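Local atomic coordinates of adenylosuccinate lyase (Francisella tularensis subsp. tularensis SCHU S4, PDB entry 4EEI), a protein that probably catalyses the cleavage of adenylosuccinate to AMP and fumarate, and the corresponding fumarate-releasing step on the way to IMP, in purine biosynthesis. Residues K420-D423 / H424-R428. Sequence-based numbering, arbitrary orientation.
Sequences KEID and HVFDR. With K (potassium ion), chain V.
Glu421 occupies the N-cap position of the short C-terminal helix 422-429, and its side chain reaches forward to the ring of His424, an example of a helix start where main-chain and side-chain bonds meet. Glu421 OE1 meets His424 ND1 at the ring edge, near the ring plane, in a His-carboxylate hydrogen bond bent to 136° at the hydrogen. The modelled separation of OE1 and ND1, 2.4 Å, is shorter than such bonds normally are, so the exact length is doubtful. The carboxylate is turned 41° from the imidazole; a bend in the glutamate chain (chi2 -80°) brings OE1 to the edge of the ring. OE1 is shared with Thr192 OG1 of the second subunit, so the same oxygen also ties the helix start to a neighbouring subunit. Successive i to i+4 backbone bonds begin the helix: Val425 N to Glu421 O, Phe426 N to Ile422 O and Asp427 N to Asp423 O, the last at 2.9 Å.

On another side of the helix, Ile422 and Phe426 run side by side, and the isoleucine CD1 lies in the plane of the phenyl ring, 3.8 Å from CE1 at its edge. Leu155 of helix 151-173 packs on Phe426, and Lys132 makes a cation-pi contact with its ring and a salt bridge to Asp423. Farther along, Asp427 turns its carbonyl to a potassium ion also bound by the carbonyls of Val430, Lys431 and Arg433: Asp427 O lies 2.5 Å from the metal, and a water also coordinates it, 2.7 Å from the potassium.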
ATOM      1  N   LYS B 420       6.720 -37.412 -17.615  1.00 32.58           N
ATOM      2  CA  LYS B 420       5.838 -38.576 -17.479  1.00 36.72           C
ATOM      3  C   LYS B 420       4.364 -38.215 -17.248  1.00 33.40           C
ATOM      4  O   LYS B 420       3.471 -38.844 -17.811  1.00 33.22           O
ATOM      5  CB  LYS B 420       6.331 -39.459 -16.325  1.00 41.25           C
ATOM      6  CG  LYS B 420       5.508 -40.718 -16.067  1.00 45.28           C
ATOM      7  CD  LYS B 420       5.924 -41.391 -14.744  1.00 48.55           C
ATOM      8  CE  LYS B 420       5.436 -40.603 -13.515  1.00 46.78           C
ATOM      9  NZ  LYS B 420       6.383 -40.617 -12.351  1.00 42.33           N
ATOM     10  N   GLU B 421       4.111 -37.201 -16.428  1.00 27.99           N
ATOM     11  CA  GLU B 421       2.741 -36.875 -16.040  1.00 30.30           C
ATOM     12  C   GLU B 421       2.182 -35.629 -16.727  1.00 28.57           C
ATOM     13  O   GLU B 421       1.120 -35.128 -16.341  1.00 26.21           O
ATOM     14  CB  GLU B 421       2.649 -36.694 -14.520  1.00 30.39           C
ATOM     15  CG  GLU B 421       3.016 -37.936 -13.713  1.00 37.62           C
ATOM     16  CD  GLU B 421       1.889 -38.948 -13.639  1.00 46.24           C
ATOM     17  OE1 GLU B 421       0.842 -38.737 -14.280  1.00 53.38           O
ATOM     18  OE2 GLU B 421       2.045 -39.957 -12.936  1.00 51.89           O
ATOM     19  N   ILE B 422       2.879 -35.126 -17.737  1.00 25.36           N
ATOM     20  CA  ILE B 422       2.490 -33.842 -18.324  1.00 30.65           C
ATOM     21  C   ILE B 422       1.074 -33.879 -18.927  1.00 27.39           C
ATOM     22  O   ILE B 422       0.358 -32.881 -18.876  1.00 23.42           O
ATOM     23  CB  ILE B 422       3.537 -33.337 -19.349  1.00 28.19           C
ATOM     24  CG1 ILE B 422       3.342 -31.845 -19.637  1.00 27.60           C
ATOM     25  CG2 ILE B 422       3.469 -34.135 -20.626  1.00 30.05           C
ATOM     26  CD1 ILE B 422       3.420 -30.985 -18.390  1.00 27.90           C
ATOM     27  N   ASP B 423       0.664 -35.036 -19.456  1.00 26.43           N
ATOM     28  CA  ASP B 423      -0.686 -35.184 -20.007  1.00 28.76           C
ATOM     29  C   ASP B 423      -1.745 -34.961 -18.925  1.00 29.00           C
ATOM     30  O   ASP B 423      -2.747 -34.275 -19.144  1.00 28.68           O
ATOM     31  CB  ASP B 423      -0.881 -36.577 -20.618  1.00 29.96           C
ATOM     32  CG  ASP B 423      -0.138 -36.761 -21.931  1.00 37.02           C
ATOM     33  OD1 ASP B 423       0.678 -35.889 -22.294  1.00 38.85           O
ATOM     34  OD2 ASP B 423      -0.369 -37.791 -22.595  1.00 39.52           O
ATOM     35  N   HIS B 424      -1.517 -35.542 -17.752  1.00 25.50           N
ATOM     36  CA  HIS B 424      -2.457 -35.426 -16.642  1.00 29.29           C
ATOM     37  C   HIS B 424      -2.591 -33.989 -16.146  1.00 27.29           C
ATOM     38  O   HIS B 424      -3.682 -33.551 -15.771  1.00 23.41           O
ATOM     39  CB  HIS B 424      -2.015 -36.317 -15.483  1.00 32.77           C
ATOM     40  CG  HIS B 424      -2.158 -37.781 -15.754  1.00 45.62           C
ATOM     41  ND1 HIS B 424      -1.094 -38.657 -15.680  1.00 52.86           N
ATOM     42  CD2 HIS B 424      -3.237 -38.526 -16.084  1.00 51.74           C
ATOM     43  CE1 HIS B 424      -1.514 -39.878 -15.965  1.00 55.69           C
ATOM     44  NE2 HIS B 424      -2.810 -39.827 -16.212  1.00 56.02           N
ATOM     45  N   VAL B 425      -1.474 -33.273 -16.116  1.00 24.32           N
ATOM     46  CA  VAL B 425      -1.465 -31.895 -15.637  1.00 20.80           C
ATOM     47  C   VAL B 425      -2.269 -31.010 -16.584  1.00 22.32           C
ATOM     48  O   VAL B 425      -3.072 -30.185 -16.142  1.00 27.31           O
ATOM     49  CB  VAL B 425      -0.023 -31.369 -15.504  1.00 24.99           C
ATOM     50  CG1 VAL B 425      -0.015 -29.889 -15.116  1.00 26.50           C
ATOM     51  CG2 VAL B 425       0.742 -32.194 -14.471  1.00 27.81           C
ATOM     52  N   PHE B 426      -2.052 -31.184 -17.884  1.00 22.48           N
ATOM     53  CA  PHE B 426      -2.807 -30.437 -18.884  1.00 22.69           C
ATOM     54  C   PHE B 426      -4.298 -30.771 -18.797  1.00 26.31           C
ATOM     55  O   PHE B 426      -5.136 -29.871 -18.780  1.00 25.51           O
ATOM     56  CB  PHE B 426      -2.267 -30.720 -20.290  1.00 21.51           C
ATOM     57  CG  PHE B 426      -1.192 -29.765 -20.729  1.00 23.63           C
ATOM     58  CD1 PHE B 426       0.085 -29.823 -20.168  1.00 22.50           C
ATOM     59  CD2 PHE B 426      -1.463 -28.793 -21.683  1.00 25.27           C
ATOM     60  CE1 PHE B 426       1.081 -28.926 -20.557  1.00 25.45           C
ATOM     61  CE2 PHE B 426      -0.469 -27.894 -22.093  1.00 29.55           C
ATOM     62  CZ  PHE B 426       0.804 -27.962 -21.525  1.00 28.38           C
ATOM     63  N   ASP B 427      -4.624 -32.062 -18.731  1.00 24.39           N
ATOM     64  CA  ASP B 427      -6.021 -32.480 -18.646  1.00 27.98           C
ATOM     65  C   ASP B 427      -6.766 -31.939 -17.415  1.00 25.08           C
ATOM     66  O   ASP B 427      -7.908 -31.515 -17.531  1.00 26.54           O
ATOM     67  CB  ASP B 427      -6.160 -34.011 -18.736  1.00 26.90           C
ATOM     68  CG  ASP B 427      -6.001 -34.541 -20.161  1.00 33.17           C
ATOM     69  OD1 ASP B 427      -6.114 -33.747 -21.125  1.00 28.81           O
ATOM     70  OD2 ASP B 427      -5.784 -35.769 -20.316  1.00 33.42           O
ATOM     71  N   ARG B 428      -6.142 -31.933 -16.239  1.00 23.52           N
ATOM     72  CA  ARG B 428      -6.843 -31.437 -15.060  1.00 25.69           C
ATOM     73  C   ARG B 428      -6.898 -29.904 -15.033  1.00 24.91           C
ATOM     74  O   ARG B 428      -7.676 -29.317 -14.286  1.00 27.01           O
ATOM     75  CB  ARG B 428      -6.182 -31.953 -13.774  1.00 26.83           C
ATOM     76  CG  ARG B 428      -4.813 -31.319 -13.503  1.00 22.96           C
ATOM     77  CD  ARG B 428      -4.100 -31.944 -12.306  1.00 29.96           C
ATOM     78  NE  ARG B 428      -2.836 -31.258 -12.030  1.00 30.70           N
ATOM     79  CZ  ARG B 428      -1.853 -31.760 -11.290  1.00 26.81           C
ATOM     80  NH1 ARG B 428      -1.972 -32.969 -10.750  1.00 24.11           N
ATOM     81  NH2 ARG B 428      -0.744 -31.052 -11.098  1.00 21.74           N
TER
HETATM   82  K     K V 510     -10.239 -31.413 -18.285  1.00 58.64           K
HETATM   83  O   HOH W   1     -10.284 -30.397 -15.752  1.00 35.73           O